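Local coordinates for polyketide synthase (Lyngbya majuscula 19L, PDB 3QIT), which probably releases the finished chain in curacin A biosynthesis as a decarboxylating thioesterase of the alpha/beta-hydrolase fold, forming a terminal alkene, at residues P129-E134 and S221-M226; Q172-L177 and G268-I273. All coordinates share one frame; numbering follows the deposited sequence.

Interaction 1 (P129-E134 and S221-M226)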
loop_
_atom_site.group_PDB
_atom_site.type_symbol
_atom_site.label_atom_id
_atom_site.label_comp_id
_atom_site.label_asym_id
_atom_site.label_seq_id
_atom_site.Cartn_x
_atom_site.Cartn_y
_atom_site.Cartn_z
ATOM N N PRO B 129 -12.355 17.493 0.130
ATOM C CA PRO B 129 -11.094 18.260 0.168
ATOM C C PRO B 129 -10.405 18.297 -1.196
ATOM O O PRO B 129 -10.782 17.567 -2.113
ATOM C CB PRO B 129 -10.245 17.498 1.198
ATOM C CG PRO B 129 -10.877 16.128 1.339
ATOM C CD PRO B 129 -12.222 16.119 0.646
ATOM N N LEU B 130 -9.417 19.172 -1.341
ATOM C CA LEU B 130 -8.548 19.123 -2.499
ATOM C C LEU B 130 -7.136 19.003 -1.941
ATOM O O LEU B 130 -6.832 19.635 -0.918
ATOM C CB LEU B 130 -8.663 20.398 -3.332
ATOM C CG LEU B 130 -9.806 20.578 -4.330
ATOM C CD1 LEU B 130 -9.566 21.853 -5.162
ATOM C CD2 LEU B 130 -9.951 19.361 -5.238
ATOM N N PRO B 131 -6.292 18.183 -2.586
ATOM C CA PRO B 131 -4.867 18.136 -2.237
ATOM C C PRO B 131 -4.206 19.492 -2.432
ATOM O O PRO B 131 -4.511 20.208 -3.400
ATOM C CB PRO B 131 -4.294 17.130 -3.240
ATOM C CG PRO B 131 -5.447 16.313 -3.684
ATOM C CD PRO B 131 -6.617 17.245 -3.678
ATOM N N ALA B 132 -3.307 19.852 -1.519
ATOM C CA ALA B 132 -2.561 21.108 -1.637
ATOM C C ALA B 132 -1.644 21.094 -2.861
ATOM O O ALA B 132 -1.165 20.031 -3.281
ATOM C CB ALA B 132 -1.754 21.369 -0.370
ATOM N N GLU B 133 -1.434 22.270 -3.445
ATOM C CA GLU B 133 -0.416 22.460 -4.463
ATOM C C GLU B 133 0.921 22.214 -3.766
ATOM O O GLU B 133 1.255 22.910 -2.806
ATOM C CB GLU B 133 -0.495 23.885 -5.030
ATOM C CG GLU B 133 0.469 24.194 -6.177
ATOM C CD GLU B 133 0.058 23.557 -7.497
ATOM O OE1 GLU B 133 -1.151 23.546 -7.818
ATOM O OE2 GLU B 133 0.953 23.074 -8.224
ATOM N N GLU B 134 1.655 21.207 -4.234
ATOM C CA GLU B 134 2.904 20.759 -3.601
ATOM C C GLU B 134 4.128 21.557 -4.068
ATOM O O GLU B 134 4.206 21.941 -5.234
ATOM C CB GLU B 134 3.112 19.257 -3.866
ATOM C CG GLU B 134 3.147 18.865 -5.361
ATOM C CD GLU B 134 2.497 17.510 -5.660
ATOM O OE1 GLU B 134 2.194 16.752 -4.710
ATOM O OE2 GLU B 134 2.289 17.207 -6.857
ATOM N N SER B 221 -3.118 18.241 -9.360
ATOM C CA SER B 221 -3.395 18.229 -10.798
ATOM C C SER B 221 -4.078 16.934 -11.261
ATOM O O SER B 221 -5.118 16.971 -11.920
ATOM C CB SER B 221 -2.092 18.456 -11.572
ATOM O OG SER B 221 -2.357 18.625 -12.948
ATOM N N GLN B 222 -3.496 15.797 -10.891
ATOM C CA GLN B 222 -4.043 14.486 -11.242
ATOM C C GLN B 222 -5.449 14.287 -10.657
ATOM O O GLN B 222 -6.346 13.764 -11.335
ATOM C CB GLN B 222 -3.106 13.372 -10.762
ATOM C CG GLN B 222 -3.424 11.986 -11.310
ATOM C CD GLN B 222 -2.714 11.685 -12.628
ATOM O OE1 GLN B 222 -2.885 12.393 -13.625
ATOM N NE2 GLN B 222 -1.921 10.615 -12.638
ATOM N N TYR B 223 -5.624 14.709 -9.405
ATOM C CA TYR B 223 -6.907 14.573 -8.724
ATOM C C TYR B 223 -8.014 15.346 -9.432
ATOM O O TYR B 223 -9.124 14.841 -9.572
ATOM C CB TYR B 223 -6.837 14.978 -7.244
ATOM C CG TYR B 223 -8.141 14.676 -6.541
ATOM C CD1 TYR B 223 -8.640 13.373 -6.525
ATOM C CD2 TYR B 223 -8.906 15.688 -5.957
ATOM C CE1 TYR B 223 -9.844 13.059 -5.915
ATOM C CE2 TYR B 223 -10.133 15.385 -5.324
ATOM C CZ TYR B 223 -10.591 14.061 -5.317
ATOM O OH TYR B 223 -11.793 13.714 -4.728
ATOM N N LEU B 224 -7.712 16.562 -9.877
ATOM C CA LEU B 224 -8.688 17.353 -10.625
ATOM C C LEU B 224 -9.082 16.639 -11.915
ATOM O O LEU B 224 -10.241 16.702 -12.336
ATOM C CB LEU B 224 -8.147 18.753 -10.935
ATOM C CG LEU B 224 -7.919 19.698 -9.745
ATOM C CD1 LEU B 224 -7.313 21.019 -10.220
ATOM C CD2 LEU B 224 -9.219 19.944 -8.982
ATOM N N GLU B 225 -8.132 15.946 -12.538
ATOM C CA GLU B 225 -8.464 15.199 -13.743
ATOM C C GLU B 225 -9.458 14.083 -13.429
ATOM O O GLU B 225 -10.354 13.813 -14.228
ATOM C CB GLU B 225 -7.213 14.658 -14.448
ATOM C CG GLU B 225 -6.365 15.737 -15.131
ATOM C CD GLU B 225 -7.034 16.370 -16.357
ATOM O OE1 GLU B 225 -6.560 17.442 -16.802
ATOM O OE2 GLU B 225 -8.021 15.803 -16.888
ATOM N N MET B 226 -9.300 13.452 -12.267
ATOM C CA MET B 226 -10.266 12.460 -11.795
ATOM C C MET B 226 -11.642 13.109 -11.650
ATOM O O MET B 226 -12.633 12.592 -12.186
ATOM C CB MET B 226 -9.812 11.840 -10.465
ATOM C CG MET B 226 -10.941 11.229 -9.620
ATOM S SD MET B 226 -10.353 10.203 -8.264
ATOM C CE MET B 226 -9.851 8.753 -9.180
HETATM O O HOH W 1 -10.845 14.992 -2.360
#
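With CG anti to the backbone N (chi1 -174°), Y223 carries its ring off helix 220-229 to the loop that follows strand 120-126; L130 and L224 instead both turn CG anti to the carbonyl carbon, which lets the end of each reach across the gap. The phenol ring is the centre of the contact. L130 CD2 comes to it at the edge, in the ring plane, 3.9 Å from Y223 CD2, while the P131 ring crosses Y223 at about a right angle, its CD carbon 3.6 Å from the same Y223 CD2 and its CG near Y223 CB. The same methyl of L130 also meets L224 tip to tip, CD2 to CD2 at 3.9 Å, so that one branch touches two successive residues of the helix. No direct hydrogen bond crosses between the segments. A water joins them at the far end of the ring: it donates to P129 O at 2.6 Å and has a weak bond of 2.9 Å with Y223 OH, whose stronger polar partner is T110 OG1 on helix 104-115. R220, just before the helical segment, adds a hydrogen bond to P131 O. The buried tyrosine is thus fixed at both ends, its CB and CD2 side by carbon packing from P131 and L130 and its hydroxyl by polar partners, and the chemistry implies a mainly apolar joint in which the water satisfies a backbone carbonyl, P129 O, that lies near Y223 CE2.

Interaction 2 (Q172-L177 and G268-I273)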
loop_
_atom_site.group_PDB
_atom_site.type_symbol
_atom_site.label_atom_id
_atom_site.label_comp_id
_atom_site.label_asym_id
_atom_site.label_seq_id
_atom_site.Cartn_x
_atom_site.Cartn_y
_atom_site.Cartn_z
ATOM N N GLN B 172 -15.801 17.896 22.301
ATOM C CA GLN B 172 -14.957 19.070 22.120
ATOM C C GLN B 172 -14.551 19.220 20.654
ATOM O O GLN B 172 -14.501 20.350 20.151
ATOM C CB GLN B 172 -13.763 19.059 23.084
ATOM C CG GLN B 172 -14.212 19.208 24.542
ATOM C CD GLN B 172 -13.068 19.389 25.524
ATOM O OE1 GLN B 172 -12.129 20.145 25.276
ATOM N NE2 GLN B 172 -13.156 18.708 26.659
ATOM N N ALA B 173 -14.326 18.089 19.972
ATOM C CA ALA B 173 -13.944 18.057 18.552
ATOM C C ALA B 173 -15.111 18.446 17.643
ATOM O O ALA B 173 -14.915 19.089 16.604
ATOM C CB ALA B 173 -13.408 16.677 18.169
ATOM N N ILE B 174 -16.316 18.038 18.040
ATOM C CA ILE B 174 -17.549 18.334 17.294
ATOM C C ILE B 174 -18.634 18.848 18.265
ATOM O O ILE B 174 -19.448 18.062 18.780
ATOM C CB ILE B 174 -18.071 17.084 16.513
ATOM C CG1 ILE B 174 -16.951 16.461 15.670
ATOM C CG2 ILE B 174 -19.253 17.490 15.626
ATOM C CD1 ILE B 174 -17.334 15.156 14.964
ATOM N N PRO B 175 -18.650 20.176 18.526
ATOM C CA PRO B 175 -19.487 20.759 19.572
ATOM C C PRO B 175 -20.974 20.522 19.396
ATOM O O PRO B 175 -21.709 20.476 20.381
ATOM C CB PRO B 175 -19.161 22.257 19.483
ATOM C CG PRO B 175 -17.739 22.265 19.055
ATOM C CD PRO B 175 -17.656 21.150 18.030
ATOM N N SER B 176 -21.417 20.364 18.151
ATOM C CA SER B 176 -22.826 20.100 17.912
ATOM C C SER B 176 -23.253 18.684 18.323
ATOM O O SER B 176 -24.452 18.393 18.336
ATOM C CB SER B 176 -23.166 20.318 16.442
ATOM O OG SER B 176 -22.619 19.261 15.692
ATOM N N LEU B 177 -22.303 17.789 18.629
ATOM C CA LEU B 177 -22.675 16.459 19.138
ATOM C C LEU B 177 -23.460 16.603 20.430
ATOM O O LEU B 177 -23.059 17.358 21.314
ATOM C CB LEU B 177 -21.437 15.579 19.421
ATOM C CG LEU B 177 -20.765 14.742 18.340
ATOM C CD1 LEU B 177 -19.510 14.090 18.929
ATOM C CD2 LEU B 177 -21.698 13.670 17.813
ATOM N N GLY B 268 -20.496 23.732 9.973
ATOM C CA GLY B 268 -19.063 23.709 9.662
ATOM C C GLY B 268 -18.661 22.461 8.885
ATOM O O GLY B 268 -19.404 21.995 8.034
ATOM N N HIS B 269 -17.456 21.956 9.153
ATOM C CA HIS B 269 -16.935 20.814 8.424
ATOM C C HIS B 269 -17.749 19.555 8.687
ATOM O O HIS B 269 -17.940 18.715 7.786
ATOM C CB HIS B 269 -15.472 20.579 8.820
ATOM C CG HIS B 269 -14.855 19.393 8.151
ATOM N ND1 HIS B 269 -14.720 19.301 6.779
ATOM C CD2 HIS B 269 -14.323 18.258 8.662
ATOM C CE1 HIS B 269 -14.146 18.148 6.477
ATOM N NE2 HIS B 269 -13.885 17.503 7.599
ATOM N N ASN B 270 -18.243 19.436 9.913
ATOM C CA ASN B 270 -18.850 18.184 10.349
ATOM C C ASN B 270 -20.356 18.155 10.149
ATOM O O ASN B 270 -21.138 18.031 11.096
ATOM C CB ASN B 270 -18.432 17.917 11.788
ATOM C CG ASN B 270 -16.967 17.584 11.881
ATOM O OD1 ASN B 270 -16.490 16.656 11.211
ATOM N ND2 ASN B 270 -16.238 18.349 12.675
ATOM N N LEU B 271 -20.751 18.256 8.887
ATOM C CA LEU B 271 -22.165 18.390 8.519
ATOM C C LEU B 271 -23.010 17.165 8.853
ATOM O O LEU B 271 -24.217 17.272 9.075
ATOM C CB LEU B 271 -22.293 18.726 7.031
ATOM C CG LEU B 271 -21.877 20.126 6.569
ATOM C CD1 LEU B 271 -22.035 20.239 5.050
ATOM C CD2 LEU B 271 -22.669 21.232 7.268
ATOM N N HIS B 272 -22.386 15.991 8.901
ATOM C CA HIS B 272 -23.100 14.784 9.291
ATOM C C HIS B 272 -23.620 14.865 10.725
ATOM O O HIS B 272 -24.540 14.128 11.096
ATOM C CB HIS B 272 -22.218 13.534 9.078
ATOM C CG HIS B 272 -20.936 13.557 9.844
ATOM N ND1 HIS B 272 -20.050 14.614 9.782
ATOM C CD2 HIS B 272 -20.375 12.645 10.673
ATOM C CE1 HIS B 272 -19.007 14.355 10.549
ATOM N NE2 HIS B 272 -19.182 13.166 11.099
ATOM N N ILE B 273 -23.071 15.801 11.511
ATOM C CA ILE B 273 -23.550 16.029 12.869
ATOM C C ILE B 273 -24.295 17.375 12.933
ATOM O O ILE B 273 -25.419 17.444 13.465
ATOM C CB ILE B 273 -22.384 16.032 13.893
ATOM C CG1 ILE B 273 -21.517 14.774 13.720
ATOM C CG2 ILE B 273 -22.911 16.183 15.327
ATOM C CD1 ILE B 273 -22.272 13.468 13.805
#
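Three branched side chains and one amide interlock where the chain leaves helix 163-173 and passes the turn after H269. I174 has CG1 beside the backbone N and CG2 anti to it, so its two branches part: CG1 lies against the amide of N270, 3.6 Å from ND2, with CD1 beside N270 CG, while CG2 packs on I273 CB at 3.9 Å. I273 folds compactly (chi1 -51°, chi2 -55°) and lays CG2 against the type I turn of residues 174-177. There it meets L177 CD2 at 3.7 Å and sits tightly against S176 OG, only 3.1 Å away; that hydroxyl, held between the backbone N and the carbonyl carbon (chi1 73°), hydrogen-bonds D274 just beyond. An alanine in place of I174 would lose CG1, CG2 and CD1 and would probably loosen the packing on both N270 and I273. N270 itself centres an inverse gamma turn and stands at the N-cap position of helix 271-274, though its side chain makes no capping bond. Next to it, H269 hydrogen-bonds E127 through ND1 and touches S103, an arrangement consistent with the Ser-His-Glu triad of an alpha/beta hydrolase, whose histidine loop is here packed against the end of helix 163-173.

Read together, the two contacts illustrate how an alpha/beta hydrolase gathers distant parts of its chain round one sheet. Their segments alternate in sequence, 129-134, 172-177, 221-226 and 268-273, so the two loops of chain that they close overlap. The centres stand about 25 Å apart, the nearest atoms about 6 Å, and the contacts do not touch. Each takes one segment from beyond the carboxyl end of a strand of the main sheet, interaction 1 after 120-126 and interaction 2 after 261-265, and joins it to a helical element, 220-229 or the end of 163-173. Interaction 2 holds the putative triad histidine, H269, and interaction 1 begins two residues after E127, so both probably lie at or beside the catalytic centre.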